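Local coordinates for CD8 alpha antigen (Sus scrofa, PDB 5EDX), which probably serves as a T-cell co-receptor, pairing as an alpha-alpha homodimer of V-set immunoglobulin domains to engage MHC class I molecules, at residues V18-E23 / G90-S95; F48-S53 / E61-R66. All blocks are in the same frame, centred on the assembly; numbering follows the deposited sequence.

Contact 1 of 2, residues V18-E23 / G90-S95; sequences VKLRCE and GYYFCS
Leu20 reaches across to Tyr92 with one methyl: its CD1 lies 3.5 Å from Tyr92 CB and 3.8 Å from Tyr92 CG, so the touch falls at the root of the ring, and the two side chains cross at about a right angle. The ring then runs on to rest against Tyr37, while its OH is hydrogen-bonded to the carbonyl O of Asp88. Two residues further on, Cys22 SG is joined to Cys94 SG at 2.0 Å, a disulfide with a chi3 of -99°. This is the inter-sheet bridge of the immunoglobulin fold: strand 18-24 and strand 90-98 belong to the two facing sheets of a V-set sandwich. The touching parts, Leu20 to Cys22 and Tyr92 to Cys94, run 25° apart, and no hydrogen bond passes between residues 18-23 and 90-95, which leaves the disulfide as the covalent tie across the core. The CA atoms of Cys22 and Cys94 are 6.8 Å apart, against 8.4 Å between Leu20 CA and Tyr92 CA, so the backbones stand closer at the bridge than at the leucine. Cys94 also packs on Trp35 of strand 33-38.

Contact 2 of 2, residues F48-S53 / E61-R66; sequences FLMYLS and EGLDTR
This is a small apolar contact between strand 47-52 and the loop that follows strand 58-59, near one edge of the V-set sandwich; Leu63 supplies the loop's touching atoms, and no hydrogen bond crosses between the segments. The two methyls of Leu63 divide the work. Leu63 CD1 meets Leu49 CD2 at 4.0 Å, while Leu63 CD2 approaches both the carbonyl O of Leu49, at 3.5 Å, and Met50 CE, at 3.8 Å. Leu63 therefore reaches the strand over two consecutive residues, and its side chain slants across both of theirs. Its CG lies anti to the backbone N (chi1 -175°), a setting that extends the branch toward the strand.

Leu49 and Met50 share Trp35 as their partner on the neighbouring strand, a classic beta bulge, and the backbone of Leu49 has the matching psi of -53°. The bulge sets two successive side chains within range of a single leucine. Met50 is bent at chi3, and its terminal methyl, rather than its sulfur, is the part nearest Leu63.

Beyond Leu63 the loop is braced within itself. Arg66 holds Asp64 side-on: Arg66 NE donates to the syn lone pair of Asp64 OD1 at 2.9 Å, and Arg66 NH2 forms a salt bridge to Asp64 OD2 at 2.8 Å. Asp64 OD1 also accepts the backbone N-H of Arg66, with N to OD1 at 3.1 Å, which makes an Asx turn, so three bonds fix the rotation of the carboxylate.

On the strand side, Leu49 also packs on Tyr37 of strand 33-38, and both Leu49 and Met50 touch Leu79 of strand 76-81 in the facing sheet. Met50 further touches Thr59 of strand 58-59, as does Thr65 from the loop, and that strand borders strand 47-52.

Contact 1 and contact 2 have centres about 13 Å apart and meet through packing of Tyr92 CD2 on Leu49 CD1, at 4.0 Å. Residues 48-66 fall within the chain span between the two segments of contact 1. Strands 90-98 and 47-52 share one sheet, where strand 33-38 lies between them; Leu79 of the facing sheet touches Tyr92, Leu49 and Met50, linking both contacts to the same patch of core. Contact 1 lies about 3 Å from the centre of the chain and contact 2 about 10 Å, centre to centre. Other residues of the segments reach the second subunit: Phe93 packs on Pro46 of that subunit, and Phe48 and Tyr51 on its Ser100.

Contact 1 of 2, residues V18-E23 / G90-S95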
ATOM      1  N   VAL A  18       1.784 -18.559 -12.803  1.00 13.80           N
ATOM      2  CA  VAL A  18       2.685 -17.409 -12.773  1.00 14.92           C
ATOM      3  C   VAL A  18       3.394 -17.350 -11.423  1.00 13.45           C
ATOM      4  O   VAL A  18       2.753 -17.456 -10.381  1.00 12.63           O
ATOM      5  CB  VAL A  18       1.908 -16.091 -13.004  1.00 12.78           C
ATOM      6  CG1 VAL A  18       2.821 -14.885 -12.873  1.00 14.31           C
ATOM      7  CG2 VAL A  18       1.243 -16.103 -14.370  1.00 16.07           C
ATOM      8  N   LYS A  19       4.714 -17.191 -11.442  1.00  9.81           N
ATOM      9  CA  LYS A  19       5.481 -17.119 -10.199  1.00 12.57           C
ATOM     10  C   LYS A  19       6.245 -15.800 -10.123  1.00 13.10           C
ATOM     11  O   LYS A  19       7.036 -15.478 -11.014  1.00 13.20           O
ATOM     12  CB  LYS A  19       6.440 -18.307 -10.092  1.00 15.70           C
ATOM     13  CG  LYS A  19       7.292 -18.318  -8.825  1.00 15.66           C
ATOM     14  CD  LYS A  19       7.902 -19.698  -8.628  1.00 20.73           C
ATOM     15  CE  LYS A  19       8.649 -19.796  -7.313  1.00 22.50           C
ATOM     16  NZ  LYS A  19       9.070 -21.202  -7.049  1.00 23.77           N
ATOM     17  N   LEU A  20       5.987 -15.035  -9.066  1.00 10.15           N
ATOM     18  CA  LEU A  20       6.613 -13.733  -8.870  1.00 11.06           C
ATOM     19  C   LEU A  20       7.593 -13.785  -7.707  1.00 13.64           C
ATOM     20  O   LEU A  20       7.397 -14.557  -6.774  1.00 11.41           O
ATOM     21  CB  LEU A  20       5.545 -12.686  -8.563  1.00 11.75           C
ATOM     22  CG  LEU A  20       4.373 -12.589  -9.540  1.00  8.10           C
ATOM     23  CD1 LEU A  20       3.387 -11.523  -9.049  1.00 11.63           C
ATOM     24  CD2 LEU A  20       4.855 -12.285 -10.954  1.00 11.65           C
ATOM     25  N   ARG A  21       8.634 -12.959  -7.755  1.00 11.12           N
ATOM     26  CA  ARG A  21       9.642 -12.948  -6.698  1.00 11.93           C
ATOM     27  C   ARG A  21       9.978 -11.531  -6.247  1.00 11.18           C
ATOM     28  O   ARG A  21      10.148 -10.630  -7.075  1.00 11.37           O
ATOM     29  CB  ARG A  21      10.920 -13.637  -7.187  1.00 12.32           C
ATOM     30  CG  ARG A  21      11.982 -13.832  -6.102  1.00 13.76           C
ATOM     31  CD  ARG A  21      13.278 -14.379  -6.695  1.00 19.75           C
ATOM     32  NE  ARG A  21      13.898 -13.402  -7.583  1.00 24.52           N
ATOM     33  CZ  ARG A  21      13.927 -13.497  -8.908  1.00 31.21           C
ATOM     34  NH1 ARG A  21      14.508 -12.544  -9.624  1.00 33.01           N
ATOM     35  NH2 ARG A  21      13.387 -14.547  -9.515  1.00 35.07           N
ATOM     36  N   CYS A  22      10.057 -11.330  -4.934  1.00 12.02           N
ATOM     37  CA  CYS A  22      10.701 -10.134  -4.400  1.00 10.77           C
ATOM     38  C   CYS A  22      11.747 -10.550  -3.380  1.00 13.85           C
ATOM     39  O   CYS A  22      11.458 -11.302  -2.458  1.00 13.74           O
ATOM     40  CB  CYS A  22       9.694  -9.125  -3.815  1.00 19.77           C
ATOM     41  SG  CYS A  22       8.824  -9.586  -2.291  1.00 31.03           S
ATOM     42  N   GLU A  23      12.971 -10.082  -3.585  1.00 14.62           N
ATOM     43  CA  GLU A  23      14.058 -10.330  -2.649  1.00 13.14           C
ATOM     44  C   GLU A  23      14.220  -9.094  -1.787  1.00 11.46           C
ATOM     45  O   GLU A  23      14.307  -7.981  -2.298  1.00 13.82           O
ATOM     46  CB  GLU A  23      15.369 -10.642  -3.390  1.00 12.92           C
ATOM     47  CG  GLU A  23      16.546 -10.933  -2.447  1.00 13.58           C
ATOM     48  CD  GLU A  23      17.864 -11.198  -3.172  1.00 21.97           C
ATOM     49  OE1 GLU A  23      18.848 -11.557  -2.492  1.00 31.15           O
ATOM     50  OE2 GLU A  23      17.930 -11.044  -4.407  1.00 21.04           O
ATOM     51  N   GLY A  90      -3.587  -7.622 -12.863  1.00 11.13           N
ATOM     52  CA  GLY A  90      -3.373  -6.446 -12.043  1.00 10.87           C
ATOM     53  C   GLY A  90      -1.935  -6.286 -11.599  1.00  9.67           C
ATOM     54  O   GLY A  90      -1.007  -6.765 -12.254  1.00  9.78           O
ATOM     55  N   TYR A  91      -1.757  -5.615 -10.467  1.00  9.85           N
ATOM     56  CA  TYR A  91      -0.435  -5.226  -9.990  1.00  9.00           C
ATOM     57  C   TYR A  91      -0.124  -5.900  -8.667  1.00  8.73           C
ATOM     58  O   TYR A  91      -0.890  -5.796  -7.712  1.00 10.78           O
ATOM     59  CB  TYR A  91      -0.393  -3.711  -9.815  1.00  9.28           C
ATOM     60  CG  TYR A  91      -0.844  -2.989 -11.054  1.00  9.22           C
ATOM     61  CD1 TYR A  91      -0.017  -2.907 -12.161  1.00 12.32           C
ATOM     62  CD2 TYR A  91      -2.108  -2.407 -11.127  1.00  9.52           C
ATOM     63  CE1 TYR A  91      -0.426  -2.258 -13.311  1.00 14.01           C
ATOM     64  CE2 TYR A  91      -2.524  -1.748 -12.281  1.00 11.81           C
ATOM     65  CZ  TYR A  91      -1.671  -1.684 -13.363  1.00 13.43           C
ATOM     66  OH  TYR A  91      -2.061  -1.041 -14.520  1.00 17.08           O
ATOM     67  N   TYR A  92       0.999  -6.605  -8.620  1.00  7.67           N
ATOM     68  CA  TYR A  92       1.407  -7.293  -7.406  1.00  8.69           C
ATOM     69  C   TYR A  92       2.687  -6.661  -6.883  1.00  8.49           C
ATOM     70  O   TYR A  92       3.557  -6.275  -7.665  1.00 10.24           O
ATOM     71  CB  TYR A  92       1.612  -8.784  -7.689  1.00  7.21           C
ATOM     72  CG  TYR A  92       0.329  -9.484  -8.089  1.00  8.23           C
ATOM     73  CD1 TYR A  92      -0.144  -9.427  -9.399  1.00  9.69           C
ATOM     74  CD2 TYR A  92      -0.415 -10.184  -7.152  1.00 10.34           C
ATOM     75  CE1 TYR A  92      -1.333 -10.057  -9.760  1.00 10.35           C
ATOM     76  CE2 TYR A  92      -1.603 -10.824  -7.507  1.00  7.22           C
ATOM     77  CZ  TYR A  92      -2.050 -10.758  -8.810  1.00 12.14           C
ATOM     78  OH  TYR A  92      -3.221 -11.392  -9.156  1.00 11.67           O
ATOM     79  N   PHE A  93       2.801  -6.545  -5.563  1.00  7.24           N
ATOM     80  CA  PHE A  93       3.973  -5.894  -4.989  1.00  8.84           C
ATOM     81  C   PHE A  93       4.148  -6.256  -3.526  1.00 10.42           C
ATOM     82  O   PHE A  93       3.216  -6.737  -2.884  1.00 10.40           O
ATOM     83  CB  PHE A  93       3.933  -4.366  -5.205  1.00  8.14           C
ATOM     84  CG  PHE A  93       2.721  -3.676  -4.623  1.00  7.91           C
ATOM     85  CD1 PHE A  93       1.457  -3.858  -5.177  1.00 11.10           C
ATOM     86  CD2 PHE A  93       2.857  -2.797  -3.555  1.00  8.07           C
ATOM     87  CE1 PHE A  93       0.349  -3.198  -4.651  1.00 11.28           C
ATOM     88  CE2 PHE A  93       1.753  -2.130  -3.024  1.00  8.98           C
ATOM     89  CZ  PHE A  93       0.497  -2.332  -3.577  1.00 10.09           C
ATOM     90  N   CYS A  94       5.359  -6.045  -3.020  1.00  8.94           N
ATOM     91  CA  CYS A  94       5.709  -6.451  -1.669  1.00 10.41           C
ATOM     92  C   CYS A  94       5.811  -5.234  -0.776  1.00 11.86           C
ATOM     93  O   CYS A  94       6.118  -4.142  -1.244  1.00 12.15           O
ATOM     94  CB  CYS A  94       7.045  -7.190  -1.674  1.00 13.80           C
ATOM     95  SG  CYS A  94       6.987  -8.736  -2.596  1.00 20.54           S
ATOM     96  N   SER A  95       5.561  -5.421   0.493  1.00  9.31           N
ATOM     97  CA  SER A  95       5.654  -4.356   1.468  1.00 10.68           C
ATOM     98  C   SER A  95       6.412  -4.801   2.728  1.00 18.14           C
ATOM     99  O   SER A  95       6.185  -5.852   3.213  1.00 16.11           O
ATOM    100  CB  SER A  95       4.263  -3.943   1.857  1.00 13.85           C
ATOM    101  OG  SER A  95       4.258  -2.744   2.472  1.00 21.42           O
TER

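Contact 2 of 2, residues F48-S53 / E61-R66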
ATOM      1  N   PHE A  48      -4.573  -6.810   0.771  1.00 10.01           N
ATOM      2  CA  PHE A  48      -3.593  -7.641   1.463  1.00 10.97           C
ATOM      3  C   PHE A  48      -3.782  -9.099   1.048  1.00 10.70           C
ATOM      4  O   PHE A  48      -4.891  -9.625   1.109  1.00 11.17           O
ATOM      5  CB  PHE A  48      -3.759  -7.486   2.983  1.00 10.66           C
ATOM      6  CG  PHE A  48      -2.921  -8.444   3.803  1.00  9.43           C
ATOM      7  CD1 PHE A  48      -1.581  -8.181   4.053  1.00 10.14           C
ATOM      8  CD2 PHE A  48      -3.488  -9.586   4.349  1.00 11.56           C
ATOM      9  CE1 PHE A  48      -0.815  -9.059   4.819  1.00  9.37           C
ATOM     10  CE2 PHE A  48      -2.725 -10.468   5.113  1.00 10.50           C
ATOM     11  CZ  PHE A  48      -1.390 -10.198   5.346  1.00 12.10           C
ATOM     12  N   LEU A  49      -2.705  -9.751   0.621  1.00  9.00           N
ATOM     13  CA  LEU A  49      -2.780 -11.170   0.269  1.00 10.15           C
ATOM     14  C   LEU A  49      -2.224 -12.069   1.373  1.00 12.62           C
ATOM     15  O   LEU A  49      -2.905 -12.990   1.825  1.00 13.86           O
ATOM     16  CB  LEU A  49      -2.067 -11.448  -1.052  1.00  9.79           C
ATOM     17  CG  LEU A  49      -2.559 -10.666  -2.266  1.00  7.90           C
ATOM     18  CD1 LEU A  49      -1.687 -10.999  -3.468  1.00  9.45           C
ATOM     19  CD2 LEU A  49      -4.033 -10.980  -2.548  1.00 10.19           C
ATOM     20  N   MET A  50      -0.994 -11.806   1.808  1.00 11.56           N
ATOM     21  CA  MET A  50      -0.395 -12.604   2.879  1.00  9.20           C
ATOM     22  C   MET A  50       0.841 -11.957   3.472  1.00 11.39           C
ATOM     23  O   MET A  50       1.475 -11.101   2.853  1.00 10.65           O
ATOM     24  CB  MET A  50      -0.024 -13.992   2.363  1.00 10.61           C
ATOM     25  CG  MET A  50       1.089 -13.969   1.336  1.00 14.19           C
ATOM     26  SD  MET A  50       1.285 -15.548   0.481  1.00 15.24           S
ATOM     27  CE  MET A  50      -0.212 -15.614  -0.510  1.00 13.90           C
ATOM     28  N   TYR A  51       1.172 -12.390   4.683  1.00 10.12           N
ATOM     29  CA  TYR A  51       2.360 -11.947   5.391  1.00 10.47           C
ATOM     30  C   TYR A  51       3.256 -13.171   5.509  1.00 10.49           C
ATOM     31  O   TYR A  51       2.788 -14.254   5.867  1.00 10.62           O
ATOM     32  CB  TYR A  51       1.956 -11.417   6.766  1.00  9.58           C
ATOM     33  CG  TYR A  51       3.092 -11.192   7.747  1.00  9.56           C
ATOM     34  CD1 TYR A  51       3.677  -9.939   7.892  1.00 12.84           C
ATOM     35  CD2 TYR A  51       3.550 -12.226   8.560  1.00 16.12           C
ATOM     36  CE1 TYR A  51       4.696  -9.725   8.800  1.00 16.06           C
ATOM     37  CE2 TYR A  51       4.577 -12.019   9.474  1.00 17.73           C
ATOM     38  CZ  TYR A  51       5.145 -10.766   9.587  1.00 16.58           C
ATOM     39  OH  TYR A  51       6.162 -10.550  10.494  1.00 18.40           O
ATOM     40  N   LEU A  52       4.534 -13.008   5.170  1.00  7.95           N
ATOM     41  CA  LEU A  52       5.487 -14.110   5.202  1.00 13.07           C
ATOM     42  C   LEU A  52       6.687 -13.770   6.078  1.00 11.96           C
ATOM     43  O   LEU A  52       7.250 -12.684   5.980  1.00 12.17           O
ATOM     44  CB  LEU A  52       5.974 -14.435   3.790  1.00 10.49           C
ATOM     45  CG  LEU A  52       4.896 -14.851   2.784  1.00 13.25           C
ATOM     46  CD1 LEU A  52       5.458 -14.827   1.372  1.00 11.93           C
ATOM     47  CD2 LEU A  52       4.333 -16.233   3.125  1.00 15.23           C
ATOM     48  N   SER A  53       7.069 -14.706   6.936  1.00 10.56           N
ATOM     49  CA  SER A  53       8.268 -14.551   7.758  1.00 12.26           C
ATOM     50  C   SER A  53       8.717 -15.932   8.191  1.00 16.09           C
ATOM     51  O   SER A  53       7.980 -16.901   8.031  1.00 15.01           O
ATOM     52  CB  SER A  53       7.983 -13.695   8.992  1.00 14.07           C
ATOM     53  OG  SER A  53       7.210 -14.407   9.948  1.00 14.76           O
ATOM     54  N   GLU A  61      -7.905 -13.362   5.291  1.00 16.64           N
ATOM     55  CA  GLU A  61      -9.182 -14.050   5.392  1.00 19.87           C
ATOM     56  C   GLU A  61      -9.876 -13.982   4.041  1.00 17.97           C
ATOM     57  O   GLU A  61     -10.009 -12.909   3.452  1.00 27.00           O
ATOM     58  CB  GLU A  61     -10.059 -13.416   6.472  1.00 30.53           C
ATOM     59  CG  GLU A  61      -9.823 -13.987   7.862  1.00 45.32           C
ATOM     60  CD  GLU A  61     -10.630 -13.272   8.928  1.00 61.99           C
ATOM     61  OE1 GLU A  61     -11.793 -12.903   8.652  1.00 58.78           O
ATOM     62  OE2 GLU A  61     -10.098 -13.081  10.043  1.00 66.66           O
ATOM     63  N   GLY A  62     -10.308 -15.131   3.538  1.00 27.64           N
ATOM     64  CA  GLY A  62     -11.011 -15.152   2.270  1.00 32.04           C
ATOM     65  C   GLY A  62     -10.122 -15.340   1.055  1.00 31.67           C
ATOM     66  O   GLY A  62     -10.619 -15.440  -0.064  1.00 31.29           O
ATOM     67  N   LEU A  63      -8.808 -15.383   1.252  1.00 20.05           N
ATOM     68  CA  LEU A  63      -7.918 -15.699   0.139  1.00 18.34           C
ATOM     69  C   LEU A  63      -8.041 -17.175  -0.212  1.00 16.56           C
ATOM     70  O   LEU A  63      -7.875 -18.043   0.649  1.00 20.87           O
ATOM     71  CB  LEU A  63      -6.460 -15.372   0.477  1.00 20.52           C
ATOM     72  CG  LEU A  63      -5.484 -15.571  -0.687  1.00 17.67           C
ATOM     73  CD1 LEU A  63      -5.688 -14.494  -1.740  1.00 22.53           C
ATOM     74  CD2 LEU A  63      -4.044 -15.572  -0.195  1.00 15.61           C
ATOM     75  N   ASP A  64      -8.312 -17.465  -1.482  1.00 19.97           N
ATOM     76  CA  ASP A  64      -8.380 -18.853  -1.930  1.00 16.80           C
ATOM     77  C   ASP A  64      -6.981 -19.349  -2.276  1.00 14.20           C
ATOM     78  O   ASP A  64      -6.464 -19.052  -3.356  1.00 12.02           O
ATOM     79  CB  ASP A  64      -9.311 -18.969  -3.142  1.00 18.98           C
ATOM     80  CG  ASP A  64      -9.631 -20.412  -3.503  1.00 19.05           C
ATOM     81  OD1 ASP A  64      -8.890 -21.318  -3.075  1.00 18.44           O
ATOM     82  OD2 ASP A  64     -10.619 -20.638  -4.232  1.00 17.06           O
ATOM     83  N   THR A  65      -6.368 -20.109  -1.367  1.00 14.14           N
ATOM     84  CA  THR A  65      -4.971 -20.501  -1.530  1.00 15.23           C
ATOM     85  C   THR A  65      -4.761 -21.626  -2.539  1.00 15.72           C
ATOM     86  O   THR A  65      -3.631 -22.032  -2.798  1.00 16.19           O
ATOM     87  CB  THR A  65      -4.295 -20.847  -0.180  1.00 19.05           C
ATOM     88  OG1 THR A  65      -5.031 -21.880   0.482  1.00 19.72           O
ATOM     89  CG2 THR A  65      -4.249 -19.617   0.717  1.00 25.18           C
ATOM     90  N   ARG A  66      -5.852 -22.121  -3.114  1.00 14.60           N
ATOM     91  CA  ARG A  66      -5.760 -23.048  -4.232  1.00 14.42           C
ATOM     92  C   ARG A  66      -5.303 -22.302  -5.480  1.00 15.13           C
ATOM     93  O   ARG A  66      -4.711 -22.894  -6.378  1.00 14.00           O
ATOM     94  CB  ARG A  66      -7.116 -23.716  -4.496  1.00 14.88           C
ATOM     95  CG  ARG A  66      -7.585 -24.633  -3.373  1.00 16.75           C
ATOM     96  CD  ARG A  66      -9.017 -25.094  -3.596  1.00 16.97           C
ATOM     97  NE  ARG A  66      -9.951 -23.973  -3.653  1.00 17.34           N
ATOM     98  CZ  ARG A  66     -11.276 -24.102  -3.696  1.00 23.68           C
ATOM     99  NH1 ARG A  66     -11.828 -25.308  -3.681  1.00 20.67           N
ATOM    100  NH2 ARG A  66     -12.047 -23.024  -3.746  1.00 19.29           N
TER